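Local coordinates for Sensory/regulatory protein rpfC (PDB 3M6M) that probably senses the quorum-sensing signal DSF as a histidine kinase, its receiver domain binding the synthase RpfF and so probably restraining signal production, at residues 15-19 / 53-58; 19-23 / 66-70; 30-34 / 121-126; 92-98 / 113-119. All blocks are in the same frame, centred on the assembly; numbering follows the deposited sequence.

Contact 1 (15-19 / 53-58); sequences MRMLV and AMAEED
This is a strand-to-helix contact on one face of a receiver domain's parallel sheet, where the start of the inner strand 16-20, in segment 15-19, faces the C-terminal end of helix 47-56 and the turn after it, 53-58. Residues 16-19 are extended; 53-56 close the helix, with Glu57 N bonded to Ala53 O at 2.9 Å, before Glu57 and Asp58 return to extended angles. CA atoms are nearest at Arg16–Asp58 (8.1 Å) and Leu18–Ala53 (8.4 Å), a spacing that side chains must fill. Arg16 and Leu18, two apart on the strand, both point toward the helix. Leu18 (chi1 t, chi2 p) is the buried apolar half: its CD2 lies 3.9 Å from Ala53 CB and 3.7 Å from Met54 CG, small alanine letting the helix come close and flexible methionine filling the space beside it. Nearer the surface, long Arg16 reaches out so that its NH1 forms a salt bridge with Glu57 OE2 at 3.3 Å and a weak hydrogen bond to Asp58 O at 3.4 Å. Arg16 N also bonds the Asp60 carboxylate. Apolar packing beneath a charged surface pair, with a helix covering a parallel strand, fits the doubly wound alpha/beta fold of CheY-like receivers.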
loop_
_atom_site.group_PDB
_atom_site.type_symbol
_atom_site.label_atom_id
_atom_site.label_comp_id
_atom_site.label_asym_id
_atom_site.label_seq_id
_atom_site.Cartn_x
_atom_site.Cartn_y
_atom_site.Cartn_z
ATOM N N MET D 15 28.725 39.342 -10.631
ATOM C CA MET D 15 28.510 37.868 -10.525
ATOM C C MET D 15 29.366 37.090 -11.520
ATOM O O MET D 15 29.680 37.585 -12.603
ATOM C CB MET D 15 27.035 37.517 -10.731
ATOM C CG MET D 15 26.114 37.974 -9.613
ATOM S SD MET D 15 24.431 37.349 -9.796
ATOM C CE MET D 15 23.637 38.160 -8.408
ATOM N N ARG D 16 29.734 35.870 -11.140
ATOM C CA ARG D 16 30.492 34.974 -12.008
ATOM C C ARG D 16 29.520 34.017 -12.699
ATOM O O ARG D 16 28.859 33.203 -12.046
ATOM C CB ARG D 16 31.543 34.213 -11.194
ATOM C CG ARG D 16 32.849 33.965 -11.933
ATOM C CD ARG D 16 34.001 33.764 -10.954
ATOM N NE ARG D 16 35.296 33.707 -11.631
ATOM C CZ ARG D 16 35.975 32.589 -11.882
ATOM N NH1 ARG D 16 35.493 31.408 -11.513
ATOM N NH2 ARG D 16 37.144 32.653 -12.505
ATOM N N MET D 17 29.431 34.130 -14.021
ATOM C CA MET D 17 28.409 33.424 -14.792
ATOM C C MET D 17 28.964 32.317 -15.679
ATOM O O MET D 17 30.006 32.478 -16.318
ATOM C CB MET D 17 27.604 34.408 -15.646
ATOM C CG MET D 17 26.702 35.330 -14.852
ATOM S SD MET D 17 25.317 34.456 -14.110
ATOM C CE MET D 17 24.673 35.725 -13.031
ATOM N N LEU D 18 28.249 31.197 -15.708
ATOM C CA LEU D 18 28.575 30.080 -16.583
ATOM C C LEU D 18 27.392 29.796 -17.506
ATOM O O LEU D 18 26.268 29.592 -17.046
ATOM C CB LEU D 18 28.952 28.842 -15.763
ATOM C CG LEU D 18 29.490 27.596 -16.478
ATOM C CD1 LEU D 18 30.668 27.906 -17.396
ATOM C CD2 LEU D 18 29.882 26.553 -15.451
ATOM N N VAL D 19 27.658 29.802 -18.809
ATOM C CA VAL D 19 26.609 29.674 -19.818
ATOM C C VAL D 19 26.866 28.472 -20.723
ATOM O O VAL D 19 27.988 28.265 -21.188
ATOM C CB VAL D 19 26.482 30.966 -20.674
ATOM C CG1 VAL D 19 25.368 30.829 -21.700
ATOM C CG2 VAL D 19 26.228 32.180 -19.789
ATOM N N ALA D 53 33.536 22.392 -15.870
ATOM C CA ALA D 53 33.932 23.741 -15.464
ATOM C C ALA D 53 33.636 24.023 -13.990
ATOM O O ALA D 53 34.426 24.681 -13.309
ATOM C CB ALA D 53 33.259 24.782 -16.355
ATOM N N MET D 54 32.502 23.514 -13.508
ATOM C CA MET D 54 32.051 23.737 -12.131
ATOM C C MET D 54 32.938 23.040 -11.100
ATOM O O MET D 54 32.985 23.444 -9.936
ATOM C CB MET D 54 30.600 23.286 -11.961
ATOM C CG MET D 54 29.583 24.205 -12.613
ATOM S SD MET D 54 27.925 23.498 -12.705
ATOM C CE MET D 54 27.331 23.808 -11.052
ATOM N N ALA D 55 33.633 21.995 -11.541
ATOM C CA ALA D 55 34.571 21.271 -10.694
ATOM C C ALA D 55 35.926 21.974 -10.619
ATOM O O ALA D 55 36.682 21.779 -9.664
ATOM C CB ALA D 55 34.736 19.845 -11.194
ATOM N N GLU D 56 36.226 22.789 -11.629
ATOM C CA GLU D 56 37.495 23.512 -11.695
ATOM C C GLU D 56 37.394 24.876 -11.009
ATOM O O GLU D 56 38.320 25.297 -10.310
ATOM C CB GLU D 56 37.951 23.665 -13.152
ATOM C CG GLU D 56 39.467 23.776 -13.331
ATOM C CD GLU D 56 39.970 25.215 -13.352
ATOM O OE1 GLU D 56 39.677 25.937 -14.333
ATOM O OE2 GLU D 56 40.674 25.618 -12.399
ATOM N N GLU D 57 36.267 25.558 -11.215
ATOM C CA GLU D 57 36.014 26.865 -10.604
ATOM C C GLU D 57 34.589 26.961 -10.059
ATOM O O GLU D 57 33.711 26.195 -10.458
ATOM C CB GLU D 57 36.274 27.996 -11.609
ATOM C CG GLU D 57 37.751 28.342 -11.819
ATOM C CD GLU D 57 38.432 28.862 -10.558
ATOM O OE1 GLU D 57 39.543 28.383 -10.244
ATOM O OE2 GLU D 57 37.861 29.744 -9.881
ATOM N N ASP D 58 34.370 27.906 -9.149
ATOM C CA ASP D 58 33.052 28.139 -8.565
ATOM C C ASP D 58 32.344 29.313 -9.243
ATOM O O ASP D 58 32.966 30.332 -9.553
ATOM C CB ASP D 58 33.170 28.378 -7.056
ATOM C CG ASP D 58 33.738 27.175 -6.315
ATOM O OD1 ASP D 58 34.794 27.324 -5.663
ATOM O OD2 ASP D 58 33.136 26.081 -6.388
#

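Contact 2 (19-23 / 66-70); sequences VADDH and LHMPG. With MG (magnesium ion), chain T.
The magnesium site of the receiver domain is assembled here, at the C-terminal edge of the parallel sheet, between the acidic loop that follows strand 16-20 and the loop after strand 61-65. The ion is bound by Asp22 OD1 at 2.5 Å and by the backbone carbonyl His67 O at 2.3 Å; Asp65 supplies the third protein ligand, as expected of a CheY-like phosphoacceptor site, where Asp65 is probably the phosphorylated residue. Asp22 OD1 and His67 O are 3.2 Å apart because they share the metal. Since His67 donates only its carbonyl, its ring can lead away. The segments are closest at Asp22–Met68, 5.7 Å between CA atoms. Asp22 (phi/psi -75/-17, chi1 p) points toward the loop, its OD1 3.4 Å from Met68 CG and its OD2 3.5 Å from Pro69 CD. Met68 (chi1 m, chi2 t, chi3 m) runs its long side chain back toward the end of strand 16-20, SD 4.1 Å from Asp21 CA and 4.4 Å from Ala20 CB, where small alanine leaves room. Asp21 (chi1 t) points its CA-to-CB bond away from the loop and forms an Asx turn, OD1 accepting from His23 N at 2.8 Å; His23 is the N-cap of the next helix. Around this centre, Asp21 pairs with Lys119, Ala20 packs on Val64 of strand 61-65 and Val50 of helix 47-56, and Met68 rests on Ala47 of that same helix.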
loop_
_atom_site.group_PDB
_atom_site.type_symbol
_atom_site.label_atom_id
_atom_site.label_comp_id
_atom_site.label_asym_id
_atom_site.label_seq_id
_atom_site.Cartn_x
_atom_site.Cartn_y
_atom_site.Cartn_z
ATOM N N VAL D 19 27.658 29.802 -18.809
ATOM C CA VAL D 19 26.609 29.674 -19.818
ATOM C C VAL D 19 26.866 28.472 -20.723
ATOM O O VAL D 19 27.988 28.265 -21.188
ATOM C CB VAL D 19 26.482 30.966 -20.674
ATOM C CG1 VAL D 19 25.368 30.829 -21.700
ATOM C CG2 VAL D 19 26.228 32.180 -19.789
ATOM N N ALA D 20 25.819 27.684 -20.960
ATOM C CA ALA D 20 25.897 26.544 -21.871
ATOM C C ALA D 20 24.812 26.588 -22.946
ATOM O O ALA D 20 23.619 26.641 -22.642
ATOM C CB ALA D 20 25.834 25.233 -21.100
ATOM N N ASP D 21 25.249 26.574 -24.203
ATOM C CA ASP D 21 24.364 26.467 -25.362
ATOM C C ASP D 21 25.149 25.877 -26.527
ATOM O O ASP D 21 26.304 26.250 -26.754
ATOM C CB ASP D 21 23.789 27.834 -25.744
ATOM C CG ASP D 21 22.621 27.726 -26.708
ATOM O OD1 ASP D 21 22.821 27.268 -27.855
ATOM O OD2 ASP D 21 21.501 28.115 -26.323
ATOM N N ASP D 22 24.517 24.966 -27.264
ATOM C CA ASP D 22 25.191 24.255 -28.355
ATOM C C ASP D 22 25.396 25.094 -29.622
ATOM O O ASP D 22 26.209 24.738 -30.477
ATOM C CB ASP D 22 24.488 22.925 -28.675
ATOM C CG ASP D 22 23.015 23.095 -29.008
ATOM O OD1 ASP D 22 22.270 23.667 -28.185
ATOM O OD2 ASP D 22 22.598 22.633 -30.090
ATOM N N HIS D 23 24.666 26.203 -29.734
ATOM C CA HIS D 23 24.807 27.108 -30.875
ATOM C C HIS D 23 25.659 28.330 -30.543
ATOM O O HIS D 23 25.505 28.938 -29.480
ATOM C CB HIS D 23 23.435 27.525 -31.416
ATOM C CG HIS D 23 22.736 26.437 -32.171
ATOM N ND1 HIS D 23 21.784 25.623 -31.595
ATOM C CD2 HIS D 23 22.864 26.017 -33.452
ATOM C CE1 HIS D 23 21.350 24.754 -32.491
ATOM N NE2 HIS D 23 21.989 24.972 -33.625
ATOM N N LEU D 66 18.176 24.233 -22.616
ATOM C CA LEU D 66 17.463 22.980 -22.389
ATOM C C LEU D 66 17.802 21.919 -23.431
ATOM O O LEU D 66 18.141 20.792 -23.074
ATOM C CB LEU D 66 15.948 23.200 -22.315
ATOM C CG LEU D 66 15.043 21.981 -22.076
ATOM C CD1 LEU D 66 15.406 21.213 -20.800
ATOM C CD2 LEU D 66 13.581 22.402 -22.052
ATOM N N HIS D 67 17.720 22.279 -24.708
ATOM C CA HIS D 67 17.930 21.300 -25.771
ATOM C C HIS D 67 19.310 21.374 -26.410
ATOM O O HIS D 67 19.606 22.266 -27.209
ATOM C CB HIS D 67 16.803 21.360 -26.805
ATOM C CG HIS D 67 15.482 20.913 -26.263
ATOM N ND1 HIS D 67 14.453 21.788 -25.991
ATOM C CD2 HIS D 67 15.033 19.684 -25.915
ATOM C CE1 HIS D 67 13.420 21.115 -25.515
ATOM N NE2 HIS D 67 13.747 19.837 -25.455
ATOM N N MET D 68 20.149 20.419 -26.021
ATOM C CA MET D 68 21.492 20.250 -26.564
ATOM C C MET D 68 21.682 18.766 -26.860
ATOM O O MET D 68 21.111 17.929 -26.162
ATOM C CB MET D 68 22.549 20.719 -25.558
ATOM C CG MET D 68 22.458 22.193 -25.164
ATOM S SD MET D 68 23.674 22.708 -23.928
ATOM C CE MET D 68 23.151 21.752 -22.505
ATOM N N PRO D 69 22.475 18.431 -27.899
ATOM C CA PRO D 69 22.752 17.022 -28.202
ATOM C C PRO D 69 23.630 16.357 -27.141
ATOM O O PRO D 69 24.377 17.044 -26.440
ATOM C CB PRO D 69 23.506 17.088 -29.541
ATOM C CG PRO D 69 23.225 18.455 -30.090
ATOM C CD PRO D 69 23.088 19.332 -28.891
ATOM N N GLY D 70 23.533 15.033 -27.033
ATOM C CA GLY D 70 24.326 14.262 -26.075
ATOM C C GLY D 70 23.730 14.292 -24.679
ATOM O O GLY D 70 23.067 13.341 -24.258
HETATM MG MG MG T . 19.795 24.195 -28.425
#

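Contact 3 (30-34 / 121-126); sequences LQRLL and VVAAKL
Apolar packing accounts for every close approach between 30-34, in the second half of helix 24-35, and 121-126, the loop and first turn of helix 123-133; no hydrogen bond or salt bridge crosses. The register is set by Leu33–Ala123, 6.9 Å between CA atoms, and Leu30–Val121, 8.2 Å. Leu33 (chi1 p, chi2 p) is the central side chain, pointing toward the other segment: its CD2 lies 3.9 Å from Val121 CG1, while its CD1 is 3.8 Å from Leu126 CD2 and 4.4 Å from Ala123 CB. Alanine, with only a methyl, lets the backbones draw close there. Leu30 (chi1 m, chi2 t) starts sideways but bends its end inward, placing CD2 3.8 Å from Val121 CG1 and 3.9 Å from Leu126 CD2. Leu34 adds a looser touch, CD2 to Leu126 CD2 at 4.5 Å. Thus Leu126 (chi1 t, chi2 p) meets three leucines, and the branched Val121 fits against two.

No backbone hydrogen bond passes between the segments; within them, Leu126 N donates to Val122 O at 2.9 Å, closing the first turn after Val122, the N-cap residue, and Leu34 N to Leu30 O, 3.3 Å, is weak.

The two helices are the pair that covers one face of a CheY-like sheet, and the apolar side chains continue onto it: Leu30 on Val19 and Leu96, Leu34 on Met17 and Val41, Val121 on Leu96, and Leu126 on Leu117 of strand 115-118.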
loop_
_atom_site.group_PDB
_atom_site.type_symbol
_atom_site.label_atom_id
_atom_site.label_comp_id
_atom_site.label_asym_id
_atom_site.label_seq_id
_atom_site.Cartn_x
_atom_site.Cartn_y
_atom_site.Cartn_z
ATOM N N LEU D 30 24.215 36.076 -25.331
ATOM C CA LEU D 30 24.148 35.978 -23.874
ATOM C C LEU D 30 25.375 36.592 -23.207
ATOM O O LEU D 30 25.249 37.305 -22.213
ATOM C CB LEU D 30 23.957 34.524 -23.429
ATOM C CG LEU D 30 22.536 33.953 -23.512
ATOM C CD1 LEU D 30 22.557 32.431 -23.507
ATOM C CD2 LEU D 30 21.656 34.481 -22.383
ATOM N N GLN D 31 26.555 36.319 -23.765
ATOM C CA GLN D 31 27.810 36.891 -23.272
ATOM C C GLN D 31 27.801 38.419 -23.360
ATOM O O GLN D 31 28.195 39.101 -22.413
ATOM C CB GLN D 31 29.002 36.317 -24.049
ATOM C CG GLN D 31 30.372 36.711 -23.504
ATOM C CD GLN D 31 31.517 36.024 -24.227
ATOM O OE1 GLN D 31 31.520 34.804 -24.399
ATOM N NE2 GLN D 31 32.506 36.806 -24.647
ATOM N N ARG D 32 27.336 38.940 -24.495
ATOM C CA ARG D 32 27.287 40.379 -24.746
ATOM C C ARG D 32 26.368 41.143 -23.793
ATOM O O ARG D 32 26.756 42.183 -23.257
ATOM C CB ARG D 32 26.879 40.657 -26.196
ATOM C CG ARG D 32 28.047 40.771 -27.169
ATOM C CD ARG D 32 27.569 40.891 -28.616
ATOM N NE ARG D 32 26.467 41.843 -28.774
ATOM C CZ ARG D 32 26.610 43.145 -29.010
ATOM N NH1 ARG D 32 27.818 43.685 -29.126
ATOM N NH2 ARG D 32 25.536 43.915 -29.135
ATOM N N LEU D 33 25.159 40.623 -23.579
ATOM C CA LEU D 33 24.148 41.333 -22.793
ATOM C C LEU D 33 24.427 41.358 -21.286
ATOM O O LEU D 33 24.136 42.355 -20.622
ATOM C CB LEU D 33 22.729 40.814 -23.095
ATOM C CG LEU D 33 22.205 39.458 -22.602
ATOM C CD1 LEU D 33 21.680 39.546 -21.172
ATOM C CD2 LEU D 33 21.099 38.965 -23.519
ATOM N N LEU D 34 24.988 40.274 -20.753
ATOM C CA LEU D 34 25.237 40.188 -19.311
ATOM C C LEU D 34 26.659 40.589 -18.889
ATOM O O LEU D 34 26.997 40.540 -17.704
ATOM C CB LEU D 34 24.806 38.824 -18.738
ATOM C CG LEU D 34 25.512 37.511 -19.080
ATOM C CD1 LEU D 34 26.604 37.213 -18.077
ATOM C CD2 LEU D 34 24.500 36.379 -19.085
ATOM N N VAL D 121 15.943 35.345 -25.179
ATOM C CA VAL D 121 15.909 35.851 -23.811
ATOM C C VAL D 121 15.667 37.365 -23.741
ATOM O O VAL D 121 16.281 38.144 -24.475
ATOM C CB VAL D 121 17.177 35.421 -23.007
ATOM C CG1 VAL D 121 18.420 36.199 -23.448
ATOM C CG2 VAL D 121 16.942 35.561 -21.510
ATOM N N VAL D 122 14.741 37.760 -22.871
ATOM C CA VAL D 122 14.511 39.167 -22.566
ATOM C C VAL D 122 15.549 39.588 -21.528
ATOM O O VAL D 122 15.609 39.019 -20.433
ATOM C CB VAL D 122 13.070 39.429 -22.042
ATOM C CG1 VAL D 122 12.821 40.925 -21.864
ATOM C CG2 VAL D 122 12.029 38.831 -22.983
ATOM N N ALA D 123 16.366 40.577 -21.889
ATOM C CA ALA D 123 17.453 41.063 -21.035
ATOM C C ALA D 123 16.971 41.544 -19.664
ATOM O O ALA D 123 17.633 41.308 -18.651
ATOM C CB ALA D 123 18.236 42.162 -21.745
ATOM N N ALA D 124 15.817 42.208 -19.643
ATOM C CA ALA D 124 15.214 42.701 -18.405
ATOM C C ALA D 124 14.785 41.563 -17.477
ATOM O O ALA D 124 15.038 41.617 -16.274
ATOM C CB ALA D 124 14.035 43.616 -18.715
ATOM N N LYS D 125 14.144 40.540 -18.043
ATOM C CA LYS D 125 13.679 39.380 -17.272
ATOM C C LYS D 125 14.804 38.462 -16.806
ATOM O O LYS D 125 14.684 37.816 -15.766
ATOM C CB LYS D 125 12.628 38.578 -18.053
ATOM C CG LYS D 125 11.223 38.608 -17.445
ATOM C CD LYS D 125 10.565 39.984 -17.550
ATOM C CE LYS D 125 9.265 40.038 -16.762
ATOM N NZ LYS D 125 8.670 41.402 -16.778
ATOM N N LEU D 126 15.887 38.403 -17.577
ATOM C CA LEU D 126 17.045 37.593 -17.212
ATOM C C LEU D 126 17.813 38.225 -16.051
ATOM O O LEU D 126 18.093 37.556 -15.056
ATOM C CB LEU D 126 17.966 37.372 -18.421
ATOM C CG LEU D 126 19.172 36.435 -18.276
ATOM C CD1 LEU D 126 18.748 34.992 -18.036
ATOM C CD2 LEU D 126 20.069 36.521 -19.501
#

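Contact 4 (92-98 / 113-119); sequences PVVVLSA and ARAFLAK
Val95 and Phe116 (chi1 t) lie on one side of the sheet, Val95 CB 4.0 Å from Phe116 CD1, with Val95 CG2 3.8 Å from Ala113 CB. On the other side, Val94 CG2 meets Ala115 CB (3.8 Å) and Leu117 CD1 (4.0 Å), and Leu96 CD2 meets Leu117 CB (3.7 Å). Beta-branched valines suit the extended backbone, and apolar residues on both faces suit a sheet layered between helices. Strands 93-97 and 115-118 are parallel, axes 4.7 Å apart at 25°, joined through helix 102-110 as the last beta-alpha-beta unit of the CheY-like fold. The register pairs Val95 with Phe116 and Leu96 with Leu117, held by Val95 N to Ala115 O (2.9 Å) and Leu117 N to Val95 O (3.0 Å). Arg114 N to Val93 O (3.0 Å) and Lys119 N to Ser97 O (2.9 Å) extend the pairing. At the polar edge, Ser97 OG lies 3.2 Å from Phe116 CZ and bonds Asp99 O, while Lys119 (m, t, p, t), its CD 3.6 Å from Leu96 CB, carries NZ into salt bridges with Asp21 and Asp65, beside the magnesium site.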
loop_
_atom_site.group_PDB
_atom_site.type_symbol
_atom_site.label_atom_id
_atom_site.label_comp_id
_atom_site.label_asym_id
_atom_site.label_seq_id
_atom_site.Cartn_x
_atom_site.Cartn_y
_atom_site.Cartn_z
ATOM N N PRO D 92 23.011 27.956 -8.159
ATOM C CA PRO D 92 21.728 28.137 -8.848
ATOM C C PRO D 92 21.811 27.890 -10.351
ATOM O O PRO D 92 22.789 28.284 -10.994
ATOM C CB PRO D 92 21.391 29.609 -8.583
ATOM C CG PRO D 92 22.135 29.956 -7.353
ATOM C CD PRO D 92 23.409 29.177 -7.434
ATOM N N VAL D 93 20.784 27.241 -10.896
ATOM C CA VAL D 93 20.716 26.954 -12.325
ATOM C C VAL D 93 19.416 27.486 -12.923
ATOM O O VAL D 93 18.323 27.165 -12.445
ATOM C CB VAL D 93 20.836 25.437 -12.623
ATOM C CG1 VAL D 93 20.813 25.181 -14.127
ATOM C CG2 VAL D 93 22.103 24.856 -12.008
ATOM N N VAL D 94 19.550 28.304 -13.964
ATOM C CA VAL D 94 18.408 28.792 -14.734
ATOM C C VAL D 94 18.426 28.195 -16.145
ATOM O O VAL D 94 19.467 28.163 -16.807
ATOM C CB VAL D 94 18.344 30.351 -14.763
ATOM C CG1 VAL D 94 19.724 30.959 -14.954
ATOM C CG2 VAL D 94 17.372 30.853 -15.832
ATOM N N VAL D 95 17.266 27.719 -16.590
ATOM C CA VAL D 95 17.142 27.051 -17.883
ATOM C C VAL D 95 16.586 27.992 -18.958
ATOM O O VAL D 95 15.701 28.809 -18.687
ATOM C CB VAL D 95 16.269 25.767 -17.777
ATOM C CG1 VAL D 95 16.365 24.937 -19.052
ATOM C CG2 VAL D 95 16.699 24.923 -16.583
ATOM N N LEU D 96 17.128 27.873 -20.169
ATOM C CA LEU D 96 16.648 28.613 -21.335
ATOM C C LEU D 96 16.261 27.665 -22.461
ATOM O O LEU D 96 16.981 26.706 -22.745
ATOM C CB LEU D 96 17.725 29.570 -21.853
ATOM C CG LEU D 96 18.077 30.866 -21.124
ATOM C CD1 LEU D 96 19.113 31.623 -21.939
ATOM C CD2 LEU D 96 16.855 31.739 -20.884
ATOM N N SER D 97 15.125 27.942 -23.101
ATOM C CA SER D 97 14.708 27.219 -24.309
ATOM C C SER D 97 13.615 27.947 -25.084
ATOM O O SER D 97 12.933 28.826 -24.548
ATOM C CB SER D 97 14.250 25.793 -23.979
ATOM O OG SER D 97 13.194 25.798 -23.040
ATOM N N ALA D 98 13.469 27.578 -26.356
ATOM C CA ALA D 98 12.331 28.000 -27.167
ATOM C C ALA D 98 11.128 27.110 -26.849
ATOM O O ALA D 98 9.993 27.426 -27.211
ATOM C CB ALA D 98 12.675 27.933 -28.641
ATOM N N ALA D 113 15.542 23.188 -10.921
ATOM C CA ALA D 113 15.829 24.418 -11.656
ATOM C C ALA D 113 15.163 25.604 -10.968
ATOM O O ALA D 113 13.958 25.581 -10.704
ATOM C CB ALA D 113 15.367 24.307 -13.102
ATOM N N ARG D 114 15.954 26.631 -10.676
ATOM C CA ARG D 114 15.467 27.794 -9.938
ATOM C C ARG D 114 14.630 28.752 -10.784
ATOM O O ARG D 114 13.743 29.432 -10.261
ATOM C CB ARG D 114 16.625 28.539 -9.272
ATOM C CG ARG D 114 17.147 27.858 -8.018
ATOM C CD ARG D 114 18.001 28.805 -7.196
ATOM N NE ARG D 114 17.206 29.817 -6.499
ATOM C CZ ARG D 114 16.852 29.754 -5.218
ATOM N NH1 ARG D 114 17.219 28.722 -4.468
ATOM N NH2 ARG D 114 16.130 30.731 -4.685
ATOM N N ALA D 115 14.917 28.802 -12.083
ATOM C CA ALA D 115 14.189 29.666 -13.010
ATOM C C ALA D 115 14.126 29.064 -14.409
ATOM O O ALA D 115 15.048 28.369 -14.841
ATOM C CB ALA D 115 14.818 31.056 -13.057
ATOM N N PHE D 116 13.024 29.339 -15.103
ATOM C CA PHE D 116 12.825 28.899 -16.478
ATOM C C PHE D 116 12.382 30.094 -17.315
ATOM O O PHE D 116 11.260 30.590 -17.166
ATOM C CB PHE D 116 11.776 27.784 -16.532
ATOM C CG PHE D 116 11.793 26.988 -17.809
ATOM C CD1 PHE D 116 12.306 25.696 -17.825
ATOM C CD2 PHE D 116 11.287 27.522 -18.994
ATOM C CE1 PHE D 116 12.321 24.949 -19.000
ATOM C CE2 PHE D 116 11.302 26.785 -20.176
ATOM C CZ PHE D 116 11.818 25.496 -20.178
ATOM N N LEU D 117 13.270 30.556 -18.190
ATOM C CA LEU D 117 12.996 31.731 -19.014
ATOM C C LEU D 117 12.974 31.402 -20.502
ATOM O O LEU D 117 13.720 30.540 -20.972
ATOM C CB LEU D 117 14.005 32.843 -18.723
ATOM C CG LEU D 117 13.903 33.523 -17.354
ATOM C CD1 LEU D 117 15.245 34.111 -16.956
ATOM C CD2 LEU D 117 12.813 34.591 -17.342
ATOM N N ALA D 118 12.110 32.102 -21.233
ATOM C CA ALA D 118 11.900 31.847 -22.653
ATOM C C ALA D 118 13.029 32.387 -23.525
ATOM O O ALA D 118 13.642 33.411 -23.213
ATOM C CB ALA D 118 10.555 32.418 -23.103
ATOM N N LYS D 119 13.298 31.670 -24.611
ATOM C CA LYS D 119 14.213 32.115 -25.654
ATOM C C LYS D 119 13.406 32.575 -26.879
ATOM O O LYS D 119 12.400 31.946 -27.217
ATOM C CB LYS D 119 15.166 30.981 -26.033
ATOM C CG LYS D 119 16.395 30.860 -25.148
ATOM C CD LYS D 119 17.179 29.583 -25.441
ATOM C CE LYS D 119 18.129 29.729 -26.618
ATOM N NZ LYS D 119 18.814 28.442 -26.916
#

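How the contacts relate
All four contacts belong to one receiver domain built on a parallel sheet ordered 40-44, 16-20, 61-65, 93-97, 115-118. Contacts 1 and 2 share Val19 and strand 16-20, yet their centres are about 16 Å apart, contact 2 lying at the metal-binding end. Leu30 of contact 3 packs on that Val19, and contact 3's segments alternate along the chain with those of both. Contact 1 closes before contact 4 opens, centres about 17 Å apart across the chain's centre. Contact 4 is nested in the loop closed by contact 3, centres about 12 Å apart, touching through Leu117–Leu126 and Leu96–Leu30. Contact 2, its centre also about 12 Å from contact 4's, receives Lys119 through Asp21, so the magnesium site draws together distant parts of the chain.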